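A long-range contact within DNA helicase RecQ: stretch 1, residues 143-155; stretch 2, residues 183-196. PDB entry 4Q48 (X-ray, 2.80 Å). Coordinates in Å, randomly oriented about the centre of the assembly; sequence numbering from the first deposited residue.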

# COMPACT_ATOMS: atom_id res chain seq x y z
N ALA A 143 -17.32 8.72 6.29
CA ALA A 143 -15.96 8.46 5.77
C ALA A 143 -15.38 7.28 6.48
O ALA A 143 -15.18 7.31 7.70
N ILE A 144 -15.11 6.22 5.72
CA ILE A 144 -14.42 5.05 6.27
C ILE A 144 -12.91 5.16 5.99
O ILE A 144 -12.45 4.95 4.86
N ASP A 145 -12.16 5.57 7.02
CA ASP A 145 -10.71 5.69 6.90
C ASP A 145 -10.06 4.35 7.21
O ASP A 145 -10.59 3.57 8.01
N GLU A 146 -8.91 4.12 6.58
CA GLU A 146 -8.25 2.82 6.61
C GLU A 146 -9.18 1.68 6.22
O GLU A 146 -9.27 0.68 6.94
N ALA A 147 -9.84 1.85 5.08
CA ALA A 147 -10.87 0.91 4.60
C ALA A 147 -10.34 -0.52 4.42
O ALA A 147 -11.12 -1.49 4.39
N HIS A 148 -9.03 -0.63 4.26
CA HIS A 148 -8.40 -1.91 3.98
C HIS A 148 -8.71 -2.96 5.05
O HIS A 148 -8.72 -4.15 4.75
N CYS A 149 -9.03 -2.51 6.26
CA CYS A 149 -9.21 -3.44 7.37
C CYS A 149 -10.33 -4.44 7.19
O CYS A 149 -10.39 -5.43 7.91
N VAL A 150 -11.24 -4.17 6.26
CA VAL A 150 -12.32 -5.11 5.97
C VAL A 150 -11.76 -6.40 5.36
O VAL A 150 -12.32 -7.48 5.55
N SER A 151 -10.65 -6.28 4.65
CA SER A 151 -10.04 -7.37 3.89
C SER A 151 -9.21 -8.33 4.73
O SER A 151 -8.51 -7.91 5.66
N GLN A 152 -9.31 -9.63 4.41
CA GLN A 152 -8.40 -10.64 4.97
C GLN A 152 -6.99 -10.31 4.49
O GLN A 152 -6.00 -10.66 5.14
N TRP A 153 -6.91 -9.64 3.35
CA TRP A 153 -5.63 -9.40 2.67
C TRP A 153 -4.80 -8.21 3.12
O TRP A 153 -3.74 -8.38 3.74
N GLY A 154 -5.30 -7.01 2.87
CA GLY A 154 -4.44 -5.85 2.79
C GLY A 154 -3.60 -5.31 3.93
O GLY A 154 -2.68 -4.53 3.66
N HIS A 155 -3.88 -5.72 5.17
CA HIS A 155 -3.23 -5.06 6.31
C HIS A 155 -3.79 -5.69 7.57
O HIS A 155 -3.91 -6.91 7.65
N ALA A 183 -3.03 -0.07 -0.93
CA ALA A 183 -3.91 -0.32 -2.06
C ALA A 183 -3.65 -1.64 -2.77
O ALA A 183 -3.73 -1.72 -4.00
N ASP A 184 -3.30 -2.67 -1.99
CA ASP A 184 -3.23 -4.05 -2.49
C ASP A 184 -4.44 -4.39 -3.40
O ASP A 184 -5.58 -4.05 -3.11
N GLU A 185 -4.15 -5.04 -4.53
CA GLU A 185 -5.09 -5.18 -5.64
C GLU A 185 -6.26 -6.09 -5.31
O GLU A 185 -7.40 -5.79 -5.66
N ARG A 186 -5.98 -7.19 -4.62
CA ARG A 186 -6.99 -7.98 -3.90
C ARG A 186 -7.72 -7.27 -2.77
O ARG A 186 -8.83 -7.64 -2.39
N THR A 187 -7.06 -6.27 -2.19
CA THR A 187 -7.66 -5.48 -1.12
C THR A 187 -8.56 -4.37 -1.67
O THR A 187 -9.65 -4.15 -1.15
N ARG A 188 -8.13 -3.72 -2.74
CA ARG A 188 -8.95 -2.72 -3.44
C ARG A 188 -10.27 -3.35 -3.86
O ARG A 188 -11.32 -2.70 -3.84
N ALA A 189 -10.22 -4.61 -4.25
CA ALA A 189 -11.39 -5.32 -4.72
C ALA A 189 -12.37 -5.64 -3.58
O ALA A 189 -13.58 -5.56 -3.76
N ASP A 190 -11.81 -5.93 -2.40
CA ASP A 190 -12.58 -6.33 -1.22
C ASP A 190 -13.25 -5.18 -0.49
O ASP A 190 -14.33 -5.35 0.09
N ILE A 191 -12.64 -4.00 -0.54
CA ILE A 191 -13.26 -2.80 -0.03
C ILE A 191 -14.51 -2.48 -0.83
O ILE A 191 -15.56 -2.18 -0.25
N LYS A 192 -14.42 -2.60 -2.15
CA LYS A 192 -15.55 -2.33 -3.01
C LYS A 192 -16.70 -3.22 -2.55
O LYS A 192 -17.84 -2.76 -2.41
N SER A 193 -16.41 -4.48 -2.24
CA SER A 193 -17.47 -5.42 -1.91
C SER A 193 -18.19 -5.15 -0.58
O SER A 193 -19.40 -5.31 -0.49
N VAL A 194 -17.43 -4.77 0.45
CA VAL A 194 -18.00 -4.50 1.77
C VAL A 194 -18.82 -3.21 1.86
O VAL A 194 -19.86 -3.16 2.54
N LEU A 195 -18.33 -2.15 1.23
CA LEU A 195 -18.95 -0.84 1.34
C LEU A 195 -19.67 -0.44 0.05
O LEU A 195 -19.88 0.76 -0.18
N ARG A 196 -20.05 -1.43 -0.75
CA ARG A 196 -20.67 -1.22 -2.07
C ARG A 196 -20.15 -0.02 -2.85
O ARG A 196 -20.87 0.94 -3.10

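The helix of stretch 2, residues 185-194, lies against the end of a strand, the short 3-10 segment and the loop after it, and its contacting residues, R186, T187, D190, I191 and V194, recur at the three- and four-residue spacing that keeps one helical face in contact.

At one end the packing is apolar. I191 points its CB sideways, but its m,t rotamer extends the chain so that CD1 comes 3.7 Å from CB of A147. V150, chi1 m, points toward the helix and sets CG2 4.0 Å from CG1 of I191 and 3.8 Å from CG2 of V194, whose chi1 is t. L195, also m,t, continues this patch: its CD1 lies 4.0 Å from CG2 of I144. Branched aliphatic chains suit these places because they fill space without polar groups to satisfy.

The polar centre belongs to S151. In its t rotamer, OG donates a hydrogen bond to OD2 of D190 at 3.1 Å and also accepts one from the backbone N of W153 at 2.9 Å, so one hydroxyl ties the loop both to itself and to the helix. D190 has chi1 at -97°, between wells, and the same OD2 also sits at the edge of the W153 ring, 3.7 Å from CD1.

W153, chi1 m and chi2 97°, offers a face to R186. With chi1 to chi3 at m, t, m and chi4 at -173°, the arginine lays its guanidinium flat on it, centres 3.8 Å apart and planes at 23°, a cation-pi stack; R186 CD adds a CH-pi contact 4.0 Å from the centroid of the six-membered ring.

Close by, T187, chi1 m, brings OG1 within 2.9 Å of G154 CA, while its CG2 lies 3.6 Å from S151 CB. Glycine fits here: an ideal CB on G154 would clash with T187 CG2 at 2.3 Å.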

# COMPACT_ATOMS: atom_id res chain seq x y z
CB ALA A 143 -15.07 9.65 5.97
CB ILE A 144 -15.00 3.74 5.70
CG1 ILE A 144 -16.45 3.55 6.17
CG2 ILE A 144 -14.24 2.55 6.20
CD1 ILE A 144 -17.50 3.89 5.11
CB ASP A 145 -10.14 6.77 7.83
CG ASP A 145 -8.86 7.39 7.27
OD1 ASP A 145 -8.15 6.69 6.50
OD2 ASP A 145 -8.57 8.57 7.59
CB GLU A 146 -7.64 2.57 7.98
CG GLU A 146 -6.26 3.19 8.10
CD GLU A 146 -6.03 3.82 9.44
OE1 GLU A 146 -7.02 3.93 10.19
OE2 GLU A 146 -4.88 4.20 9.74
CB ALA A 147 -11.46 1.42 3.31
CB HIS A 148 -6.89 -1.73 3.86
CG HIS A 148 -6.26 -1.06 5.04
ND1 HIS A 148 -5.81 0.24 5.01
CD2 HIS A 148 -6.00 -1.52 6.29
CE1 HIS A 148 -5.30 0.56 6.19
NE2 HIS A 148 -5.40 -0.49 6.98
CB CYS A 149 -9.44 -2.67 8.67
SG CYS A 149 -7.98 -1.95 9.39
CB VAL A 150 -13.38 -4.48 5.02
CG1 VAL A 150 -13.96 -3.23 5.65
CG2 VAL A 150 -12.79 -4.16 3.65
CB SER A 151 -9.15 -6.80 2.78
OG SER A 151 -8.66 -7.83 1.94
CB GLN A 152 -8.78 -12.06 4.54
CG GLN A 152 -8.49 -12.32 3.05
CD GLN A 152 -9.44 -13.30 2.37
OE1 GLN A 152 -10.66 -13.12 2.36
NE2 GLN A 152 -8.86 -14.33 1.74
CB TRP A 153 -5.88 -9.26 1.16
CG TRP A 153 -6.48 -10.50 0.54
CD1 TRP A 153 -7.80 -10.75 0.28
CD2 TRP A 153 -5.76 -11.68 0.13
NE1 TRP A 153 -7.95 -12.00 -0.27
CE2 TRP A 153 -6.71 -12.59 -0.37
CE3 TRP A 153 -4.41 -12.04 0.14
CZ2 TRP A 153 -6.35 -13.83 -0.86
CZ3 TRP A 153 -4.05 -13.28 -0.35
CH2 TRP A 153 -5.02 -14.16 -0.84
CB HIS A 155 -3.48 -3.53 6.23
CG HIS A 155 -2.61 -2.68 7.11
ND1 HIS A 155 -2.99 -2.27 8.37
CD2 HIS A 155 -1.39 -2.14 6.89
CE1 HIS A 155 -2.04 -1.51 8.89
NE2 HIS A 155 -1.05 -1.43 8.01
CB ALA A 183 -3.81 0.85 -3.05
CB ASP A 184 -3.13 -5.02 -1.31
CG ASP A 184 -2.54 -6.36 -1.70
OD1 ASP A 184 -2.43 -6.62 -2.91
OD2 ASP A 184 -2.18 -7.15 -0.80
CB GLU A 185 -4.32 -5.71 -6.85
CG GLU A 185 -5.08 -6.01 -8.12
CD GLU A 185 -4.22 -6.85 -9.09
OE1 GLU A 185 -2.97 -6.78 -9.00
OE2 GLU A 185 -4.79 -7.58 -9.93
CB ARG A 186 -6.37 -9.28 -3.39
CG ARG A 186 -6.34 -10.34 -4.48
CD ARG A 186 -5.56 -11.57 -4.09
NE ARG A 186 -4.23 -11.18 -3.65
CZ ARG A 186 -3.25 -12.03 -3.38
NH1 ARG A 186 -3.45 -13.34 -3.50
NH2 ARG A 186 -2.07 -11.57 -3.00
CB THR A 187 -6.58 -4.87 -0.23
OG1 THR A 187 -5.61 -5.88 0.10
CG2 THR A 187 -7.21 -4.30 1.04
CB ARG A 188 -8.21 -2.20 -4.67
CG ARG A 188 -6.94 -1.43 -4.38
CD ARG A 188 -6.58 -0.55 -5.56
NE ARG A 188 -6.19 -1.37 -6.71
CZ ARG A 188 -4.95 -1.85 -6.89
NH1 ARG A 188 -4.00 -1.55 -6.02
NH2 ARG A 188 -4.65 -2.60 -7.94
CB ALA A 189 -10.96 -6.60 -5.43
CB ASP A 190 -11.63 -7.01 -0.23
CG ASP A 190 -11.66 -8.51 -0.33
OD1 ASP A 190 -12.16 -9.03 -1.35
OD2 ASP A 190 -11.13 -9.15 0.62
CB ILE A 191 -12.30 -1.61 -0.07
CG1 ILE A 191 -11.11 -1.86 0.85
CG2 ILE A 191 -13.01 -0.32 0.32
CD1 ILE A 191 -9.98 -0.83 0.73
CB LYS A 192 -15.18 -2.56 -4.48
CG LYS A 192 -14.16 -1.55 -5.05
CD LYS A 192 -13.74 -1.90 -6.50
CE LYS A 192 -12.60 -0.99 -7.01
NZ LYS A 192 -12.95 -0.16 -8.23
CB SER A 193 -16.92 -6.85 -1.91
OG SER A 193 -17.02 -7.41 -3.20
CB VAL A 194 -16.91 -4.49 2.84
CG1 VAL A 194 -17.52 -4.45 4.23
CG2 VAL A 194 -16.05 -5.75 2.69
CB LEU A 195 -17.89 0.21 1.70
CG LEU A 195 -16.93 -0.19 2.83
CD1 LEU A 195 -15.74 0.74 2.92
CD2 LEU A 195 -17.65 -0.25 4.17
CB ARG A 196 -22.19 -1.11 -1.96
CG ARG A 196 -22.82 -2.18 -1.11
CD ARG A 196 -24.29 -1.91 -0.89
NE ARG A 196 -24.68 -2.45 0.41
CZ ARG A 196 -25.93 -2.70 0.81
NH1 ARG A 196 -26.13 -3.21 2.02
NH2 ARG A 196 -26.97 -2.38 0.04